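Local coordinates for protein isocitrate dehydrogenase [NAD] subunit 2 (Saccharomyces cerevisiae, PDB 3BLX) that forms with IDH1 the octameric, allosteric NAD-dependent enzyme that oxidises isocitrate to 2-oxoglutarate in the citric acid cycle, and also binds mitochondrial mRNA leaders, at residues I274-E278 with M304-H308; D291-P295 with T334-A338. All coordinates share one frame; numbering follows the deposited sequence.

Contact 1: I274-E278 with M304-H308; sequences ISIFE and MMLNH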
ATOM      1  N   ILE B 274       7.165  53.297  15.776  1.00 53.45           N
ATOM      2  CA  ILE B 274       7.939  52.466  16.707  1.00 59.53           C
ATOM      3  C   ILE B 274       9.171  51.872  16.021  1.00 52.22           C
ATOM      4  O   ILE B 274       9.176  51.690  14.808  1.00 58.82           O
ATOM      5  CB  ILE B 274       7.094  51.302  17.317  1.00 52.81           C
ATOM      6  CG1 ILE B 274       5.802  51.809  17.970  1.00 66.64           C
ATOM      7  CG2 ILE B 274       7.890  50.531  18.333  1.00 50.63           C
ATOM      8  CD1 ILE B 274       4.568  51.666  17.083  1.00 84.82           C
ATOM      9  N   SER B 275      10.213  51.583  16.796  1.00 40.86           N
ATOM     10  CA  SER B 275      11.406  50.910  16.284  1.00 43.43           C
ATOM     11  C   SER B 275      12.057  50.077  17.370  1.00 46.55           C
ATOM     12  O   SER B 275      12.346  50.568  18.450  1.00 65.52           O
ATOM     13  CB  SER B 275      12.421  51.917  15.735  1.00 45.00           C
ATOM     14  OG  SER B 275      11.995  52.466  14.505  1.00 46.97           O
ATOM     15  N   ILE B 276      12.315  48.818  17.073  1.00 37.12           N
ATOM     16  CA  ILE B 276      12.852  47.900  18.055  1.00 32.79           C
ATOM     17  C   ILE B 276      14.246  47.493  17.643  1.00 36.09           C
ATOM     18  O   ILE B 276      14.503  47.310  16.469  1.00 49.59           O
ATOM     19  CB  ILE B 276      11.954  46.679  18.154  1.00 36.56           C
ATOM     20  CG1 ILE B 276      10.560  47.121  18.606  1.00 36.92           C
ATOM     21  CG2 ILE B 276      12.549  45.655  19.078  1.00 36.87           C
ATOM     22  CD1 ILE B 276       9.634  45.988  18.955  1.00 44.95           C
ATOM     23  N   PHE B 277      15.151  47.371  18.608  1.00 41.44           N
ATOM     24  CA  PHE B 277      16.558  47.124  18.327  1.00 34.76           C
ATOM     25  C   PHE B 277      16.987  45.920  19.093  1.00 34.14           C
ATOM     26  O   PHE B 277      16.674  45.801  20.264  1.00 38.27           O
ATOM     27  CB  PHE B 277      17.393  48.338  18.740  1.00 37.28           C
ATOM     28  CG  PHE B 277      17.045  49.577  17.982  1.00 30.19           C
ATOM     29  CD1 PHE B 277      17.838  50.007  16.921  1.00 38.18           C
ATOM     30  CD2 PHE B 277      15.895  50.298  18.293  1.00 38.47           C
ATOM     31  CE1 PHE B 277      17.506  51.163  16.197  1.00 46.11           C
ATOM     32  CE2 PHE B 277      15.546  51.461  17.570  1.00 45.53           C
ATOM     33  CZ  PHE B 277      16.358  51.895  16.528  1.00 41.91           C
ATOM     34  N   GLU B 278      17.698  45.011  18.441  1.00 45.45           N
ATOM     35  CA  GLU B 278      17.983  43.722  19.052  1.00 33.27           C
ATOM     36  C   GLU B 278      19.231  43.090  18.508  1.00 46.28           C
ATOM     37  O   GLU B 278      19.625  43.351  17.379  1.00 48.03           O
ATOM     38  CB  GLU B 278      16.812  42.762  18.828  1.00 41.69           C
ATOM     39  CG  GLU B 278      16.340  42.618  17.381  1.00 61.23           C
ATOM     40  CD  GLU B 278      15.257  41.525  17.177  1.00 88.93           C
ATOM     41  OE1 GLU B 278      15.151  40.583  17.998  1.00 62.32           O
ATOM     42  OE2 GLU B 278      14.509  41.603  16.174  1.00 92.22           O
ATOM     43  N   MET B 304      22.853  51.845  17.751  1.00 49.44           N
ATOM     44  CA  MET B 304      21.898  52.091  16.679  1.00 56.78           C
ATOM     45  C   MET B 304      20.650  52.787  17.200  1.00 46.23           C
ATOM     46  O   MET B 304      20.072  53.635  16.523  1.00 44.51           O
ATOM     47  CB  MET B 304      21.490  50.788  15.992  1.00 53.59           C
ATOM     48  CG  MET B 304      22.596  50.045  15.269  1.00 55.96           C
ATOM     49  SD  MET B 304      21.966  48.601  14.345  1.00 46.13           S
ATOM     50  CE  MET B 304      21.196  49.453  12.976  1.00 52.92           C
ATOM     51  N   MET B 305      20.233  52.407  18.403  1.00 49.93           N
ATOM     52  CA  MET B 305      19.067  53.003  19.046  1.00 53.67           C
ATOM     53  C   MET B 305      19.327  54.472  19.424  1.00 72.69           C
ATOM     54  O   MET B 305      18.523  55.361  19.115  1.00 65.49           O
ATOM     55  CB  MET B 305      18.669  52.189  20.270  1.00 44.97           C
ATOM     56  CG  MET B 305      17.379  52.648  20.905  1.00 49.85           C
ATOM     57  SD  MET B 305      17.011  51.816  22.440  1.00 53.23           S
ATOM     58  CE  MET B 305      18.528  52.080  23.379  1.00 69.32           C
ATOM     59  N   LEU B 306      20.455  54.727  20.085  1.00 73.46           N
ATOM     60  CA  LEU B 306      20.869  56.094  20.405  1.00 64.13           C
ATOM     61  C   LEU B 306      20.807  56.956  19.149  1.00 63.09           C
ATOM     62  O   LEU B 306      20.062  57.932  19.091  1.00 58.49           O
ATOM     63  CB  LEU B 306      22.281  56.101  21.006  1.00 59.73           C
ATOM     64  CG  LEU B 306      22.472  56.095  22.539  1.00 63.39           C
ATOM     65  CD1 LEU B 306      21.215  55.733  23.310  1.00 49.86           C
ATOM     66  CD2 LEU B 306      23.640  55.193  22.945  1.00 47.13           C
ATOM     67  N   ASN B 307      21.576  56.564  18.138  1.00 59.48           N
ATOM     68  CA  ASN B 307      21.583  57.257  16.852  1.00 61.81           C
ATOM     69  C   ASN B 307      20.198  57.475  16.260  1.00 65.57           C
ATOM     70  O   ASN B 307      19.988  58.405  15.500  1.00 70.82           O
ATOM     71  CB  ASN B 307      22.455  56.521  15.835  1.00 50.99           C
ATOM     72  CG  ASN B 307      23.929  56.814  16.009  1.00 71.70           C
ATOM     73  OD1 ASN B 307      24.322  57.965  16.205  1.00 80.84           O
ATOM     74  ND2 ASN B 307      24.757  55.775  15.936  1.00 66.03           N
ATOM     75  N   HIS B 308      19.252  56.614  16.586  1.00 59.73           N
ATOM     76  CA  HIS B 308      17.920  56.752  16.017  1.00 74.05           C
ATOM     77  C   HIS B 308      17.150  57.802  16.817  1.00 79.87           C
ATOM     78  O   HIS B 308      16.179  58.408  16.325  1.00 71.42           O
ATOM     79  CB  HIS B 308      17.207  55.386  15.983  1.00 57.11           C
ATOM     80  CG  HIS B 308      15.762  55.457  15.584  1.00 59.84           C
ATOM     81  ND1 HIS B 308      14.738  55.091  16.433  1.00 62.23           N
ATOM     82  CD2 HIS B 308      15.170  55.851  14.436  1.00 71.27           C
ATOM     83  CE1 HIS B 308      13.577  55.255  15.826  1.00 47.70           C
ATOM     84  NE2 HIS B 308      13.811  55.717  14.611  1.00 74.30           N
TER

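Contact 2: D291-P295 with T334-A338; sequences DKANP and TGDLA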
ATOM      1  N   ASP B 291      27.917  33.526  33.495  1.00 87.42           N
ATOM      2  CA  ASP B 291      28.609  34.794  33.248  1.00 68.41           C
ATOM      3  C   ASP B 291      29.554  34.793  32.033  1.00 82.51           C
ATOM      4  O   ASP B 291      30.545  35.523  32.005  1.00 68.25           O
ATOM      5  CB  ASP B 291      29.384  35.219  34.493  1.00 74.39           C
ATOM      6  CG  ASP B 291      29.354  36.724  34.716  1.00 99.08           C
ATOM      7  OD1 ASP B 291      30.437  37.349  34.746  1.00 75.41           O
ATOM      8  OD2 ASP B 291      28.239  37.283  34.852  1.00107.97           O
ATOM      9  N   LYS B 292      29.249  33.988  31.026  1.00 80.84           N
ATOM     10  CA  LYS B 292      30.118  33.893  29.871  1.00 77.19           C
ATOM     11  C   LYS B 292      29.561  34.656  28.661  1.00 81.18           C
ATOM     12  O   LYS B 292      30.211  34.718  27.619  1.00 70.55           O
ATOM     13  CB  LYS B 292      30.377  32.427  29.518  1.00 64.92           C
ATOM     14  CG  LYS B 292      30.981  31.587  30.634  1.00 63.28           C
ATOM     15  CD  LYS B 292      31.503  30.254  30.078  1.00 81.61           C
ATOM     16  CE  LYS B 292      31.678  29.187  31.151  1.00 73.06           C
ATOM     17  NZ  LYS B 292      31.998  27.841  30.562  1.00 69.96           N
ATOM     18  N   ALA B 293      28.374  35.248  28.811  1.00 70.87           N
ATOM     19  CA  ALA B 293      27.668  35.894  27.696  1.00 65.08           C
ATOM     20  C   ALA B 293      28.457  37.042  27.091  1.00 74.59           C
ATOM     21  O   ALA B 293      29.287  37.631  27.755  1.00 67.36           O
ATOM     22  CB  ALA B 293      26.310  36.391  28.144  1.00 53.22           C
ATOM     23  N   ASN B 294      28.180  37.367  25.833  1.00 71.26           N
ATOM     24  CA  ASN B 294      28.846  38.483  25.178  1.00 59.25           C
ATOM     25  C   ASN B 294      27.882  39.593  24.766  1.00 59.17           C
ATOM     26  O   ASN B 294      27.144  39.451  23.797  1.00 75.63           O
ATOM     27  CB  ASN B 294      29.650  37.987  23.980  1.00 64.02           C
ATOM     28  CG  ASN B 294      30.459  39.091  23.325  1.00 79.57           C
ATOM     29  OD1 ASN B 294      30.282  40.266  23.630  1.00 62.49           O
ATOM     30  ND2 ASN B 294      31.348  38.715  22.415  1.00 76.94           N
ATOM     31  N   PRO B 295      27.914  40.719  25.487  1.00 60.61           N
ATOM     32  CA  PRO B 295      26.974  41.837  25.361  1.00 65.90           C
ATOM     33  C   PRO B 295      27.251  42.782  24.194  1.00 59.00           C
ATOM     34  O   PRO B 295      26.528  43.780  24.026  1.00 33.46           O
ATOM     35  CB  PRO B 295      27.181  42.618  26.660  1.00 60.89           C
ATOM     36  CG  PRO B 295      28.257  41.928  27.396  1.00 51.37           C
ATOM     37  CD  PRO B 295      28.940  40.997  26.491  1.00 53.24           C
ATOM     38  N   THR B 334      35.741  37.419  25.026  1.00 65.18           N
ATOM     39  CA  THR B 334      34.963  36.447  25.775  1.00 64.18           C
ATOM     40  C   THR B 334      35.182  35.086  25.137  1.00 68.09           C
ATOM     41  O   THR B 334      35.798  34.991  24.092  1.00 87.48           O
ATOM     42  CB  THR B 334      33.466  36.753  25.746  1.00 74.56           C
ATOM     43  OG1 THR B 334      33.249  38.162  25.618  1.00 63.19           O
ATOM     44  CG2 THR B 334      32.808  36.251  27.022  1.00 81.03           C
ATOM     45  N   GLY B 335      34.663  34.031  25.754  1.00 76.30           N
ATOM     46  CA  GLY B 335      34.910  32.671  25.296  1.00 94.30           C
ATOM     47  C   GLY B 335      34.669  32.422  23.815  1.00 98.50           C
ATOM     48  O   GLY B 335      35.326  31.578  23.195  1.00 87.22           O
ATOM     49  N   ASP B 336      33.720  33.159  23.253  1.00 97.98           N
ATOM     50  CA  ASP B 336      33.339  33.010  21.851  1.00104.74           C
ATOM     51  C   ASP B 336      34.414  33.541  20.892  1.00 99.56           C
ATOM     52  O   ASP B 336      34.647  32.969  19.818  1.00 88.38           O
ATOM     53  CB  ASP B 336      31.985  33.694  21.589  1.00 95.75           C
ATOM     54  CG  ASP B 336      31.871  35.067  22.259  1.00101.44           C
ATOM     55  OD1 ASP B 336      31.813  35.132  23.509  1.00 98.53           O
ATOM     56  OD2 ASP B 336      31.814  36.084  21.536  1.00 83.35           O
ATOM     57  N   LEU B 337      35.062  34.633  21.296  1.00 84.60           N
ATOM     58  CA  LEU B 337      36.119  35.256  20.506  1.00 91.05           C
ATOM     59  C   LEU B 337      37.519  34.793  20.935  1.00 99.92           C
ATOM     60  O   LEU B 337      38.481  35.578  20.889  1.00 96.97           O
ATOM     61  CB  LEU B 337      36.039  36.778  20.637  1.00 82.70           C
ATOM     62  CG  LEU B 337      34.684  37.436  20.412  1.00 74.88           C
ATOM     63  CD1 LEU B 337      34.826  38.946  20.541  1.00 43.95           C
ATOM     64  CD2 LEU B 337      34.101  37.047  19.063  1.00 68.78           C
ATOM     65  N   ALA B 338      37.628  33.525  21.345  1.00100.35           N
ATOM     66  CA  ALA B 338      38.873  32.993  21.913  1.00103.96           C
ATOM     67  C   ALA B 338      39.499  33.994  22.888  1.00101.44           C
ATOM     68  O   ALA B 338      40.661  34.379  22.752  1.00101.51           O
ATOM     69  CB  ALA B 338      39.858  32.623  20.814  1.00 96.22           C
TER

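Contact 1: I274-E278 with M304-H308
Helix-on-sheet packing inside the isocitrate/isopropylmalate dehydrogenase fold brings Phe277 and Ser275, on a strand of the mixed central sheet, against Met304, Met305 and His308 in the last turns of helix 296-309. The strand and helix segments run roughly antiparallel, at 155°, with their axes 9.3 Å apart. Alternation along the strand sends Ser275 and Phe277 toward the helix, while Ile276 points to the other side of the sheet.

Phe277 carries most of the contact. Its ring lies flat against the helix backbone: Met305 CA sits over the middle of one face, 3.7 Å from the ring centroid and almost on its normal, a CH-pi contact. From that CA the methionine side chain crosses the ring obliquely toward its CD2-CE2 side, with Met305 CG 3.8 Å from Phe277 CD2. Met305 SD ends oblique to the ring, 5.3 Å from the Phe277 centroid, in a loose Met-aromatic contact. Met304 meets the CD1 side, where its CB is 3.8 Å from Phe277 CD1.

The side chain of His308 extends with CG anti to the backbone N (chi1 172°), which brings His308 ND1 to the ring edge, near its plane, 3.6 Å from Phe277 CZ, the side chains crossing at about a right angle. The two rings are inclined by 44° with centroids 5.5 Å apart, so they neither stack nor form a T. Beyond the segments, a hydrogen bond between His308 NE2 and Gly9 O limits rotation of the imidazole, and strand 82-85 flanks Met305. Past Phe277, the imidazole continues to Ser275: His308 CE1 is 3.5 Å from Ser275 OG, a van der Waals approach, while that hydroxyl makes a weak hydrogen bond to Ile274 O.

Contact 2: D291-P295 with T334-A338
Asn294 and Asp336 supply the one hydrogen bond that joins these two loop segments. Asn294 ND2 donates to Asp336 OD2 over 2.8 Å, and the N-H points almost straight at the oxygen (170°). The acceptor lies practically in the amide plane and receives the proton on its syn lone pair, the side facing OD1. Amide and carboxylate are nevertheless twisted 45° against each other. A chi1 of -175° swings the Asn294 amide away from its own backbone N and out to the 334-338 loop. The carboxylate also leans on the aliphatic part of its partner, with Asp336 OD1 3.6 Å from Asn294 CB.

The other end of the amide serves its own chain: Asn294 OD1 is hydrogen-bonded to Thr296 OG1, and the side chain caps a backbone N in the turn that leads into helix 296-309. Held at both its oxygen and its nitrogen, the buried amide has little freedom to flip.

Van der Waals packing makes up the rest. Thr334 turns its methyl, CG2, to the backbone carbonyls of Lys292 and Ala293, 3.9 Å from Ala293 O, while Thr334 OG1 lies 3.7 Å from Asn294 CG. Leu337 reaches the same amide from another direction, its CD1 4.0 Å from Asn294 ND2. Within its own loop, Leu337 N bonds to Thr334 O at 2.9 Å, which closes the chain back on itself around Gly335 and Asp336.

An asparagine side chain that caps the turn into a helix while its ND2 reaches a second loop joins the two loops. The Asn-Pro sequence before helix 296-309 belongs to a loop that, in related isocitrate and isopropylmalate dehydrogenases, borders the adenosine part of the dinucleotide pocket.

Overall arrangement
Contacts 1 and 2 involve the two ends of helix 296-309: segment 291-295 leads into it, and 304-308 forms part of its last turns. Contact 1 lies deep in the chain, about 8 Å from its centre, and joins the helix to the central sheet by aromatic and apolar packing with no hydrogen bond across. Contact 2, about 20 Å from the centre and partly exposed, ties two irregular loops together through an amide-carboxylate bond. The two do not touch, their nearest atoms being about 9 Å apart, and their segments alternate along the chain. No other subunit of the octamer touches either one.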